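Local structure of N-acetyl-beta-D glucosaminidase (Rhizomucor miehei CAU432, 4ZM6) at residues Ser107-Arg112 against His632-Glu637; Ala101-Leu105 against Leu367-Thr373; Tyr544-Leu550 against Ile572-Gln577. The protein probably joins two activities in one chain, hydrolysing beta-N-acetylglucosaminides with a family 3 glycosidase domain and transferring acetyl groups from acetyl-CoA to glucosamine. All coordinates share one frame. Residue numbers count along the deposited sequence, not the author numbering.

Contact 1 (Ser107-Arg112 against His632-Glu637)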
ATOM      1  N   SER A 107      -4.400  19.034  -5.375  1.00 48.38           N
ATOM      2  CA  SER A 107      -5.681  18.441  -5.732  1.00 48.00           C
ATOM      3  C   SER A 107      -5.588  17.706  -7.056  1.00 48.52           C
ATOM      4  O   SER A 107      -5.443  18.326  -8.106  1.00 50.26           O
ATOM      5  CB  SER A 107      -6.767  19.516  -5.823  1.00 50.10           C
ATOM      6  OG  SER A 107      -7.941  19.010  -6.450  1.00 51.03           O
ATOM      7  N   SER A 108      -5.690  16.380  -6.998  1.00 50.20           N
ATOM      8  CA  SER A 108      -5.716  15.539  -8.193  1.00 49.20           C
ATOM      9  C   SER A 108      -6.887  15.905  -9.103  1.00 48.63           C
ATOM     10  O   SER A 108      -6.780  15.804 -10.322  1.00 47.38           O
ATOM     11  CB  SER A 108      -5.804  14.063  -7.803  1.00 49.84           C
ATOM     12  OG  SER A 108      -6.942  13.819  -6.992  1.00 50.37           O
ATOM     13  N   THR A 109      -7.999  16.338  -8.511  1.00 48.15           N
ATOM     14  CA  THR A 109      -9.146  16.788  -9.296  1.00 48.47           C
ATOM     15  C   THR A 109      -8.779  18.003 -10.145  1.00 47.21           C
ATOM     16  O   THR A 109      -9.089  18.053 -11.339  1.00 45.20           O
ATOM     17  CB  THR A 109     -10.347  17.131  -8.396  1.00 49.21           C
ATOM     18  OG1 THR A 109     -10.665  15.998  -7.573  1.00 50.02           O
ATOM     19  CG2 THR A 109     -11.565  17.515  -9.241  1.00 48.10           C
ATOM     20  N   ALA A 110      -8.106  18.969  -9.525  1.00 47.85           N
ATOM     21  CA  ALA A 110      -7.622  20.158 -10.235  1.00 48.12           C
ATOM     22  C   ALA A 110      -6.740  19.772 -11.427  1.00 48.31           C
ATOM     23  O   ALA A 110      -6.949  20.249 -12.542  1.00 49.00           O
ATOM     24  CB  ALA A 110      -6.865  21.078  -9.286  1.00 47.68           C
ATOM     25  N   ALA A 111      -5.766  18.898 -11.193  1.00 47.54           N
ATOM     26  CA  ALA A 111      -4.902  18.433 -12.271  1.00 48.74           C
ATOM     27  C   ALA A 111      -5.683  17.734 -13.369  1.00 49.56           C
ATOM     28  O   ALA A 111      -5.391  17.927 -14.546  1.00 49.15           O
ATOM     29  CB  ALA A 111      -3.841  17.494 -11.738  1.00 48.61           C
ATOM     30  N   ARG A 112      -6.651  16.905 -12.978  1.00 52.14           N
ATOM     31  CA  ARG A 112      -7.465  16.165 -13.944  1.00 53.60           C
ATOM     32  C   ARG A 112      -8.151  17.158 -14.859  1.00 52.63           C
ATOM     33  O   ARG A 112      -8.076  17.039 -16.081  1.00 51.77           O
ATOM     34  CB  ARG A 112      -8.513  15.295 -13.238  1.00 55.43           C
ATOM     35  CG  ARG A 112      -9.400  14.471 -14.172  1.00 56.15           C
ATOM     36  CD  ARG A 112     -10.730  14.117 -13.518  1.00 57.28           C
ATOM     37  NE  ARG A 112     -11.549  15.302 -13.249  1.00 59.02           N
ATOM     38  CZ  ARG A 112     -12.657  15.316 -12.504  1.00 60.23           C
ATOM     39  NH1 ARG A 112     -13.117  14.202 -11.938  1.00 62.91           N
ATOM     40  NH2 ARG A 112     -13.315  16.454 -12.324  1.00 58.92           N
ATOM     41  N   HIS A 632     -13.034  14.634  -1.189  1.00 44.89           N
ATOM     42  CA  HIS A 632     -13.549  14.470  -2.540  1.00 45.21           C
ATOM     43  C   HIS A 632     -12.500  13.858  -3.474  1.00 46.63           C
ATOM     44  O   HIS A 632     -12.799  12.958  -4.262  1.00 46.98           O
ATOM     45  CB  HIS A 632     -14.002  15.834  -3.053  1.00 45.35           C
ATOM     46  CG  HIS A 632     -14.451  15.834  -4.475  1.00 45.04           C
ATOM     47  ND1 HIS A 632     -13.568  15.803  -5.531  1.00 46.04           N
ATOM     48  CD2 HIS A 632     -15.686  15.889  -5.018  1.00 45.02           C
ATOM     49  CE1 HIS A 632     -14.241  15.823  -6.665  1.00 45.61           C
ATOM     50  NE2 HIS A 632     -15.527  15.877  -6.380  1.00 45.97           N
ATOM     51  N   ASP A 633     -11.271  14.351  -3.374  1.00 48.07           N
ATOM     52  CA  ASP A 633     -10.165  13.841  -4.173  1.00 48.01           C
ATOM     53  C   ASP A 633      -9.795  12.405  -3.796  1.00 45.88           C
ATOM     54  O   ASP A 633      -9.540  11.575  -4.670  1.00 43.81           O
ATOM     55  CB  ASP A 633      -8.954  14.769  -4.040  1.00 51.53           C
ATOM     56  CG  ASP A 633      -9.143  16.079  -4.786  1.00 55.90           C
ATOM     57  OD1 ASP A 633     -10.299  16.544  -4.912  1.00 60.93           O
ATOM     58  OD2 ASP A 633      -8.139  16.638  -5.263  1.00 58.84           O
ATOM     59  N   ALA A 634      -9.779  12.113  -2.499  1.00 45.49           N
ATOM     60  CA  ALA A 634      -9.557  10.745  -2.017  1.00 45.10           C
ATOM     61  C   ALA A 634     -10.578   9.795  -2.629  1.00 45.91           C
ATOM     62  O   ALA A 634     -10.246   8.676  -3.008  1.00 46.53           O
ATOM     63  CB  ALA A 634      -9.630  10.692  -0.498  1.00 44.10           C
ATOM     64  N   ALA A 635     -11.817  10.260  -2.748  1.00 46.85           N
ATOM     65  CA  ALA A 635     -12.872   9.470  -3.367  1.00 48.87           C
ATOM     66  C   ALA A 635     -12.607   9.193  -4.849  1.00 48.91           C
ATOM     67  O   ALA A 635     -12.687   8.044  -5.283  1.00 50.90           O
ATOM     68  CB  ALA A 635     -14.222  10.151  -3.187  1.00 50.35           C
ATOM     69  N   LEU A 636     -12.289  10.231  -5.622  1.00 47.65           N
ATOM     70  CA  LEU A 636     -12.073  10.053  -7.063  1.00 46.65           C
ATOM     71  C   LEU A 636     -10.764   9.345  -7.355  1.00 46.25           C
ATOM     72  O   LEU A 636     -10.663   8.623  -8.344  1.00 46.53           O
ATOM     73  CB  LEU A 636     -12.114  11.381  -7.814  1.00 46.32           C
ATOM     74  CG  LEU A 636     -13.316  12.306  -7.599  1.00 47.22           C
ATOM     75  CD1 LEU A 636     -13.538  13.142  -8.856  1.00 47.30           C
ATOM     76  CD2 LEU A 636     -14.593  11.556  -7.234  1.00 48.63           C
ATOM     77  N   GLU A 637      -9.765   9.553  -6.504  1.00 46.87           N
ATOM     78  CA  GLU A 637      -8.487   8.851  -6.648  1.00 47.72           C
ATOM     79  C   GLU A 637      -8.685   7.351  -6.479  1.00 47.60           C
ATOM     80  O   GLU A 637      -8.104   6.565  -7.224  1.00 48.07           O
ATOM     81  CB  GLU A 637      -7.449   9.370  -5.645  1.00 48.05           C
ATOM     82  CG  GLU A 637      -6.847  10.714  -6.032  1.00 48.31           C
ATOM     83  CD  GLU A 637      -6.378  11.528  -4.838  1.00 49.46           C
ATOM     84  OE1 GLU A 637      -5.974  10.930  -3.812  1.00 48.38           O
ATOM     85  OE2 GLU A 637      -6.407  12.777  -4.938  1.00 48.84           O
TER
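H632 points its CA-CB bond sideways, yet its ring edge comes near T109, with ND1 3.6 Å from T109 OG1; NE2 is hydrogen-bonded to W679. D633 follows, facing T109 at the closest backbone approach (CA-CA 6.0 Å). Its carboxylate serves the first turn of the other helix: OD1 accepts from T109 OG1 (2.7 Å), while OD2 accepts from S107 OG (2.7 Å) and T109 N (3.3 Å, nearly linear at 174°). S107 is the N-cap, its OG also accepting from A110 N at 3.1 Å, so this hydroxyl caps helix 108-125 and donates to D633. This joins two domains: that helix belongs to the glycosidase part, whereas helix 627-642 starts within the glycine-rich acetyl-CoA-binding stretch of the GNAT fold (G624, G626, G628). The segments' N-to-C directions differ by 63°, their axes approaching to 9.9 Å. One turn on, L636 CD1 lies 3.3 Å from R112 NH1, obliquely to the guanidinium. E637 OE2 accepts a very short 2.4 Å hydrogen bond from S108 OG.

Contact 2 (Ala101-Leu105 against Leu367-Thr373)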
ATOM      1  N   ALA A 101       3.423  23.205  -9.783  1.00 51.04           N
ATOM      2  CA  ALA A 101       2.365  24.122  -9.376  1.00 51.67           C
ATOM      3  C   ALA A 101       1.192  23.309  -8.849  1.00 53.25           C
ATOM      4  O   ALA A 101       0.760  23.504  -7.712  1.00 56.30           O
ATOM      5  CB  ALA A 101       1.932  25.001 -10.540  1.00 52.27           C
ATOM      6  N   LEU A 102       0.709  22.377  -9.673  1.00 53.13           N
ATOM      7  CA  LEU A 102      -0.375  21.463  -9.291  1.00 51.62           C
ATOM      8  C   LEU A 102      -0.036  20.639  -8.042  1.00 52.01           C
ATOM      9  O   LEU A 102      -0.897  20.431  -7.183  1.00 54.19           O
ATOM     10  CB  LEU A 102      -0.727  20.518 -10.451  1.00 49.67           C
ATOM     11  CG  LEU A 102      -1.442  21.144 -11.649  1.00 47.78           C
ATOM     12  CD1 LEU A 102      -1.417  20.212 -12.851  1.00 46.57           C
ATOM     13  CD2 LEU A 102      -2.872  21.526 -11.287  1.00 47.33           C
ATOM     14  N   GLY A 103       1.204  20.165  -7.946  1.00 50.03           N
ATOM     15  CA  GLY A 103       1.649  19.438  -6.760  1.00 50.85           C
ATOM     16  C   GLY A 103       1.496  20.263  -5.495  1.00 50.76           C
ATOM     17  O   GLY A 103       0.986  19.785  -4.480  1.00 52.03           O
ATOM     18  N   ALA A 104       1.938  21.513  -5.566  1.00 50.56           N
ATOM     19  CA  ALA A 104       1.808  22.453  -4.455  1.00 50.46           C
ATOM     20  C   ALA A 104       0.342  22.736  -4.141  1.00 48.88           C
ATOM     21  O   ALA A 104      -0.036  22.859  -2.974  1.00 45.42           O
ATOM     22  CB  ALA A 104       2.534  23.753  -4.782  1.00 51.05           C
ATOM     23  N   LEU A 105      -0.460  22.847  -5.201  1.00 49.32           N
ATOM     24  CA  LEU A 105      -1.914  23.013  -5.103  1.00 51.39           C
ATOM     25  C   LEU A 105      -2.543  21.839  -4.346  1.00 49.29           C
ATOM     26  O   LEU A 105      -3.366  22.031  -3.450  1.00 47.67           O
ATOM     27  CB  LEU A 105      -2.524  23.125  -6.508  1.00 53.95           C
ATOM     28  CG  LEU A 105      -3.808  23.944  -6.660  1.00 56.83           C
ATOM     29  CD1 LEU A 105      -4.140  24.094  -8.138  1.00 57.28           C
ATOM     30  CD2 LEU A 105      -4.975  23.323  -5.902  1.00 57.84           C
ATOM     31  N   LEU A 367      -7.638  28.578 -10.347  1.00 50.79           N
ATOM     32  CA  LEU A 367      -6.593  27.674  -9.881  1.00 51.03           C
ATOM     33  C   LEU A 367      -5.381  28.425  -9.375  1.00 51.68           C
ATOM     34  O   LEU A 367      -4.909  28.149  -8.271  1.00 53.45           O
ATOM     35  CB  LEU A 367      -6.165  26.690 -10.975  1.00 50.18           C
ATOM     36  CG  LEU A 367      -7.181  25.608 -11.359  1.00 50.07           C
ATOM     37  CD1 LEU A 367      -6.528  24.602 -12.302  1.00 50.07           C
ATOM     38  CD2 LEU A 367      -7.753  24.906 -10.131  1.00 49.00           C
ATOM     39  N   TYR A 368      -4.884  29.377 -10.161  1.00 50.93           N
ATOM     40  CA  TYR A 368      -3.628  30.057  -9.827  1.00 50.79           C
ATOM     41  C   TYR A 368      -3.669  30.798  -8.493  1.00 53.63           C
ATOM     42  O   TYR A 368      -2.631  30.970  -7.870  1.00 57.53           O
ATOM     43  CB  TYR A 368      -3.168  30.987 -10.956  1.00 49.20           C
ATOM     44  CG  TYR A 368      -2.404  30.272 -12.055  1.00 48.76           C
ATOM     45  CD1 TYR A 368      -1.109  29.804 -11.838  1.00 48.21           C
ATOM     46  CD2 TYR A 368      -2.967  30.064 -13.311  1.00 47.84           C
ATOM     47  CE1 TYR A 368      -0.404  29.151 -12.839  1.00 46.62           C
ATOM     48  CE2 TYR A 368      -2.268  29.412 -14.316  1.00 46.70           C
ATOM     49  CZ  TYR A 368      -0.988  28.959 -14.074  1.00 45.87           C
ATOM     50  OH  TYR A 368      -0.288  28.313 -15.069  1.00 45.22           O
ATOM     51  N   ASP A 369      -4.853  31.211  -8.041  1.00 55.29           N
ATOM     52  CA  ASP A 369      -5.005  31.803  -6.700  1.00 58.27           C
ATOM     53  C   ASP A 369      -4.699  30.816  -5.567  1.00 61.86           C
ATOM     54  O   ASP A 369      -4.507  31.222  -4.414  1.00 65.56           O
ATOM     55  CB  ASP A 369      -6.426  32.340  -6.499  1.00 58.65           C
ATOM     56  CG  ASP A 369      -6.703  33.598  -7.297  1.00 58.35           C
ATOM     57  OD1 ASP A 369      -5.770  34.153  -7.915  1.00 62.82           O
ATOM     58  OD2 ASP A 369      -7.866  34.045  -7.299  1.00 55.14           O
ATOM     59  N   ARG A 370      -4.679  29.526  -5.895  1.00 64.55           N
ATOM     60  CA  ARG A 370      -4.403  28.466  -4.930  1.00 67.21           C
ATOM     61  C   ARG A 370      -2.997  27.864  -5.108  1.00 66.56           C
ATOM     62  O   ARG A 370      -2.687  26.840  -4.496  1.00 66.43           O
ATOM     63  CB  ARG A 370      -5.455  27.353  -5.079  1.00 68.78           C
ATOM     64  CG  ARG A 370      -6.909  27.824  -5.066  1.00 69.48           C
ATOM     65  CD  ARG A 370      -7.872  26.745  -5.557  1.00 71.32           C
ATOM     66  NE  ARG A 370      -7.820  25.511  -4.763  1.00 73.25           N
ATOM     67  CZ  ARG A 370      -8.294  24.324  -5.156  1.00 72.39           C
ATOM     68  NH1 ARG A 370      -8.852  24.172  -6.356  1.00 72.83           N
ATOM     69  NH2 ARG A 370      -8.191  23.273  -4.346  1.00 70.11           N
ATOM     70  N   VAL A 371      -2.161  28.487  -5.944  1.00 64.05           N
ATOM     71  CA  VAL A 371      -0.847  27.923  -6.308  1.00 61.82           C
ATOM     72  C   VAL A 371       0.344  28.450  -5.489  1.00 59.71           C
ATOM     73  O   VAL A 371       0.999  27.671  -4.801  1.00 64.92           O
ATOM     74  CB  VAL A 371      -0.566  28.081  -7.821  1.00 61.46           C
ATOM     75  CG1 VAL A 371       0.899  27.827  -8.148  1.00 59.84           C
ATOM     76  CG2 VAL A 371      -1.454  27.137  -8.622  1.00 61.80           C
ATOM     77  N   PRO A 372       0.644  29.757  -5.561  1.00 54.92           N
ATOM     78  CA  PRO A 372       1.886  30.164  -4.907  1.00 53.03           C
ATOM     79  C   PRO A 372       1.883  29.961  -3.393  1.00 51.32           C
ATOM     80  O   PRO A 372       0.831  30.023  -2.753  1.00 50.60           O
ATOM     81  CB  PRO A 372       2.001  31.651  -5.254  1.00 52.67           C
ATOM     82  CG  PRO A 372       0.604  32.088  -5.487  1.00 54.05           C
ATOM     83  CD  PRO A 372      -0.101  30.911  -6.091  1.00 55.17           C
ATOM     84  N   THR A 373       3.074  29.713  -2.852  1.00 49.55           N
ATOM     85  CA  THR A 373       3.272  29.426  -1.443  1.00 47.88           C
ATOM     86  C   THR A 373       4.153  30.504  -0.810  1.00 48.01           C
ATOM     87  O   THR A 373       5.175  30.885  -1.377  1.00 48.61           O
ATOM     88  CB  THR A 373       3.976  28.065  -1.253  1.00 47.43           C
ATOM     89  OG1 THR A 373       3.375  27.077  -2.099  1.00 45.91           O
ATOM     90  CG2 THR A 373       3.900  27.615   0.193  1.00 47.45           C
TER
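This is a mainly apolar contact between the last turn of helix 99-105, in the family 3 N-terminal domain, and the link that leads from helix 357-368 into strand 373-377. No hydrogen bond crosses it, and 334 Å² is buried in all. The link bends through a type I turn from Y368 to V371, with V371 N hydrogen-bonded to Y368 O at 3.2 Å; V371 is thereby brought up to L105 (CA-CA 5.2 Å). L105 gives the largest share of covered surface, 104 Å². Its CD1 lies 4.2 Å from L367 CD2 and 4.1 Å from V371 CG2, and its CD2 sits over one face of the R370 guanidinium, 3.5 Å from CZ. Family 3 glycosidases commonly pair a TIM-barrel domain with an alpha/beta sandwich; strand 373-377 is an outermost strand of the six-stranded sheet here, so the contact lies at the passage between those two units. One turn before L105, A101 CB meets V371 CG1 at 3.8 Å. A104 CB is 4.2 Å from V371 O and 4.4 Å from T373 OG1, a hydroxyl that is hydrogen-bonded to Y499. R370 also comes close to R520, an acetyl-CoA-binding residue of like charge.

Contact 3 (Tyr544-Leu550 against Ile572-Gln577)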
ATOM      1  N   TYR A 544     -12.162   5.159   7.295  1.00 48.61           N
ATOM      2  CA  TYR A 544     -13.231   5.154   8.279  1.00 49.89           C
ATOM      3  C   TYR A 544     -13.212   3.826   9.039  1.00 50.97           C
ATOM      4  O   TYR A 544     -13.123   2.757   8.430  1.00 49.76           O
ATOM      5  CB  TYR A 544     -14.579   5.375   7.575  1.00 49.80           C
ATOM      6  CG  TYR A 544     -15.810   5.111   8.419  1.00 49.11           C
ATOM      7  CD1 TYR A 544     -16.176   5.974   9.446  1.00 48.59           C
ATOM      8  CD2 TYR A 544     -16.624   4.009   8.168  1.00 48.00           C
ATOM      9  CE1 TYR A 544     -17.308   5.735  10.208  1.00 48.75           C
ATOM     10  CE2 TYR A 544     -17.756   3.770   8.921  1.00 47.38           C
ATOM     11  CZ  TYR A 544     -18.092   4.631   9.937  1.00 48.27           C
ATOM     12  OH  TYR A 544     -19.217   4.377  10.687  1.00 52.61           O
ATOM     13  N   ARG A 545     -13.257   3.911  10.368  1.00 51.91           N
ATOM     14  CA  ARG A 545     -13.350   2.739  11.233  1.00 52.63           C
ATOM     15  C   ARG A 545     -14.662   2.837  11.992  1.00 53.12           C
ATOM     16  O   ARG A 545     -14.810   3.676  12.884  1.00 52.01           O
ATOM     17  CB  ARG A 545     -12.176   2.680  12.216  1.00 54.02           C
ATOM     18  CG  ARG A 545     -10.802   2.614  11.560  1.00 55.75           C
ATOM     19  CD  ARG A 545      -9.696   2.345  12.577  1.00 56.99           C
ATOM     20  NE  ARG A 545      -9.671   3.316  13.679  1.00 58.72           N
ATOM     21  CZ  ARG A 545      -9.066   4.506  13.649  1.00 59.64           C
ATOM     22  NH1 ARG A 545      -8.421   4.927  12.563  1.00 61.98           N
ATOM     23  NH2 ARG A 545      -9.112   5.291  14.720  1.00 59.09           N
ATOM     24  N   ASN A 546     -15.618   1.987  11.629  1.00 54.29           N
ATOM     25  CA  ASN A 546     -16.963   2.072  12.194  1.00 55.51           C
ATOM     26  C   ASN A 546     -17.020   1.897  13.720  1.00 54.86           C
ATOM     27  O   ASN A 546     -17.853   2.518  14.381  1.00 55.45           O
ATOM     28  CB  ASN A 546     -17.925   1.107  11.477  1.00 57.48           C
ATOM     29  CG  ASN A 546     -17.583  -0.356  11.702  1.00 59.50           C
ATOM     30  OD1 ASN A 546     -16.448  -0.783  11.491  1.00 60.75           O
ATOM     31  ND2 ASN A 546     -18.574  -1.134  12.116  1.00 61.30           N
ATOM     32  N   ASP A 547     -16.125   1.089  14.283  1.00 54.34           N
ATOM     33  CA  ASP A 547     -16.085   0.909  15.736  1.00 55.48           C
ATOM     34  C   ASP A 547     -15.755   2.204  16.480  1.00 55.60           C
ATOM     35  O   ASP A 547     -16.322   2.473  17.536  1.00 56.30           O
ATOM     36  CB  ASP A 547     -15.089  -0.186  16.127  1.00 57.99           C
ATOM     37  CG  ASP A 547     -15.545  -1.585  15.696  1.00 61.55           C
ATOM     38  OD1 ASP A 547     -16.770  -1.810  15.526  1.00 63.73           O
ATOM     39  OD2 ASP A 547     -14.674  -2.468  15.532  1.00 61.25           O
ATOM     40  N   ASP A 548     -14.856   3.010  15.919  1.00 55.84           N
ATOM     41  CA  ASP A 548     -14.386   4.235  16.571  1.00 53.31           C
ATOM     42  C   ASP A 548     -15.083   5.515  16.103  1.00 52.51           C
ATOM     43  O   ASP A 548     -15.245   6.448  16.887  1.00 50.92           O
ATOM     44  CB  ASP A 548     -12.879   4.386  16.345  1.00 54.40           C
ATOM     45  CG  ASP A 548     -12.086   3.212  16.881  1.00 54.85           C
ATOM     46  OD1 ASP A 548     -12.418   2.735  17.989  1.00 55.53           O
ATOM     47  OD2 ASP A 548     -11.133   2.767  16.199  1.00 53.79           O
ATOM     48  N   ASP A 549     -15.487   5.562  14.834  1.00 53.35           N
ATOM     49  CA  ASP A 549     -15.906   6.816  14.193  1.00 52.67           C
ATOM     50  C   ASP A 549     -17.418   7.005  14.020  1.00 54.01           C
ATOM     51  O   ASP A 549     -17.867   8.094  13.651  1.00 53.76           O
ATOM     52  CB  ASP A 549     -15.241   6.924  12.819  1.00 51.53           C
ATOM     53  CG  ASP A 549     -13.726   6.817  12.888  1.00 51.45           C
ATOM     54  OD1 ASP A 549     -13.141   7.139  13.950  1.00 50.11           O
ATOM     55  OD2 ASP A 549     -13.119   6.411  11.869  1.00 51.31           O
ATOM     56  N   LEU A 550     -18.200   5.960  14.282  1.00 54.82           N
ATOM     57  CA  LEU A 550     -19.636   5.993  13.998  1.00 53.85           C
ATOM     58  C   LEU A 550     -20.378   7.068  14.800  1.00 53.95           C
ATOM     59  O   LEU A 550     -21.210   7.787  14.246  1.00 55.10           O
ATOM     60  CB  LEU A 550     -20.264   4.617  14.239  1.00 53.57           C
ATOM     61  CG  LEU A 550     -21.786   4.503  14.088  1.00 54.30           C
ATOM     62  CD1 LEU A 550     -22.232   4.924  12.693  1.00 54.02           C
ATOM     63  CD2 LEU A 550     -22.247   3.086  14.406  1.00 53.43           C
ATOM     64  N   ILE A 572     -27.724   5.322   9.755  1.00 47.85           N
ATOM     65  CA  ILE A 572     -26.439   5.709   9.195  1.00 47.63           C
ATOM     66  C   ILE A 572     -25.572   4.458   9.056  1.00 46.20           C
ATOM     67  O   ILE A 572     -25.033   4.184   7.985  1.00 45.71           O
ATOM     68  CB  ILE A 572     -25.749   6.796  10.061  1.00 47.55           C
ATOM     69  CG1 ILE A 572     -26.519   8.120   9.950  1.00 47.38           C
ATOM     70  CG2 ILE A 572     -24.297   7.007   9.640  1.00 46.80           C
ATOM     71  CD1 ILE A 572     -26.173   9.138  11.017  1.00 48.46           C
ATOM     72  N   ASN A 573     -25.472   3.688  10.135  1.00 46.02           N
ATOM     73  CA  ASN A 573     -24.670   2.463  10.139  1.00 45.60           C
ATOM     74  C   ASN A 573     -25.135   1.469   9.075  1.00 45.33           C
ATOM     75  O   ASN A 573     -24.321   0.843   8.395  1.00 46.02           O
ATOM     76  CB  ASN A 573     -24.703   1.815  11.524  1.00 45.93           C
ATOM     77  CG  ASN A 573     -23.745   0.649  11.647  1.00 47.33           C
ATOM     78  OD1 ASN A 573     -22.526   0.827  11.665  1.00 50.44           O
ATOM     79  ND2 ASN A 573     -24.291  -0.555  11.741  1.00 47.92           N
ATOM     80  N   LEU A 574     -26.448   1.335   8.920  1.00 44.78           N
ATOM     81  CA  LEU A 574     -27.000   0.479   7.881  1.00 44.39           C
ATOM     82  C   LEU A 574     -26.541   0.941   6.493  1.00 44.37           C
ATOM     83  O   LEU A 574     -25.970   0.151   5.729  1.00 42.78           O
ATOM     84  CB  LEU A 574     -28.531   0.474   7.965  1.00 44.72           C
ATOM     85  CG  LEU A 574     -29.283  -0.358   6.925  1.00 44.25           C
ATOM     86  CD1 LEU A 574     -29.005  -1.845   7.099  1.00 44.08           C
ATOM     87  CD2 LEU A 574     -30.772  -0.075   7.016  1.00 44.49           C
ATOM     88  N   GLY A 575     -26.797   2.217   6.183  1.00 43.14           N
ATOM     89  CA  GLY A 575     -26.359   2.824   4.930  1.00 42.06           C
ATOM     90  C   GLY A 575     -24.909   2.474   4.673  1.00 43.08           C
ATOM     91  O   GLY A 575     -24.567   1.967   3.603  1.00 44.07           O
ATOM     92  N   LEU A 576     -24.060   2.690   5.679  1.00 43.92           N
ATOM     93  CA  LEU A 576     -22.607   2.564   5.510  1.00 45.03           C
ATOM     94  C   LEU A 576     -22.092   1.127   5.472  1.00 46.73           C
ATOM     95  O   LEU A 576     -21.286   0.782   4.602  1.00 46.34           O
ATOM     96  CB  LEU A 576     -21.871   3.351   6.593  1.00 44.63           C
ATOM     97  CG  LEU A 576     -22.134   4.861   6.580  1.00 45.82           C
ATOM     98  CD1 LEU A 576     -21.410   5.540   7.733  1.00 45.38           C
ATOM     99  CD2 LEU A 576     -21.736   5.487   5.248  1.00 46.44           C
ATOM    100  N   GLN A 577     -22.554   0.284   6.390  1.00 47.94           N
ATOM    101  CA  GLN A 577     -22.042  -1.087   6.461  1.00 48.55           C
ATOM    102  C   GLN A 577     -22.470  -1.962   5.273  1.00 47.52           C
ATOM    103  O   GLN A 577     -21.742  -2.872   4.899  1.00 47.46           O
ATOM    104  CB  GLN A 577     -22.426  -1.745   7.791  1.00 48.82           C
ATOM    105  CG  GLN A 577     -21.902  -1.032   9.037  1.00 49.91           C
ATOM    106  CD  GLN A 577     -20.473  -0.529   8.898  1.00 51.76           C
ATOM    107  OE1 GLN A 577     -20.198   0.670   9.067  1.00 55.05           O
ATOM    108  NE2 GLN A 577     -19.557  -1.436   8.583  1.00 50.07           N
TER
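Two helical segments run roughly antiparallel, at 137° between their N-to-C directions, and their axes come no closer than 12.2 Å. Even the nearest CA atoms, of L550 and N573, are 7.3 Å apart, so the gap is bridged by side chains and no hydrogen bond crosses it. R545, at the N-cap of helix 546-561, donates a hydrogen bond from its backbone N to D549 OD2 (2.9 Å, 171°), and its NE forms a salt bridge with D548 OD2 at 3.0 Å; these ties lie within the first segment. The second oxygen of D548, OD1, forms a salt bridge with K262 of the second subunit. In chain order, strand 540-543, helices 546-561 and 569-577 and strand 585-588 match the β1-α1-α2-β2 opening of the GNAT fold, and this contact pairs its two helices. L550 CD1 meets I572 CG2 at 4.2 Å, while L550 CD2 is 3.6 Å from N573 OD1. Just ahead of the first helix, Y544 brings CZ within 4.1 Å of L576 CD1, and Q577 OE1 approaches the edge of its ring, 3.9 Å from CE2. The same oxygen, Q577 OE1, lies 3.3 Å from N546 CB. The Y544 ring meets F597 of strand 594-605 edge-to-face, and L576 of the second helix also touches F597 and A599, so this side of the contact faces the GNAT sheet.

How the contacts relate
Contacts 1 and 2 are neighbours, their centres 14 Å apart: helices 99-105 and 108-125 follow one another in the chain, and the two contacts pack directly, with A111 CB 3.8 Å from L102 CD1 and A110 CB 4.0 Å from L367 CD2. Both border the acetyl-CoA site. The side chains of H632 and R370 lie about 7 and 6 Å from the bound cofactor, and T629 is about 4 Å from the side chains of both D633 and R370. Contact 3, nested in sequence inside contact 1, belongs wholly to the acetyltransferase region; its centre is 24 Å from that of contact 1 and 34 Å from that of contact 2, while its L576 side chain stands about 10 Å from the cofactor.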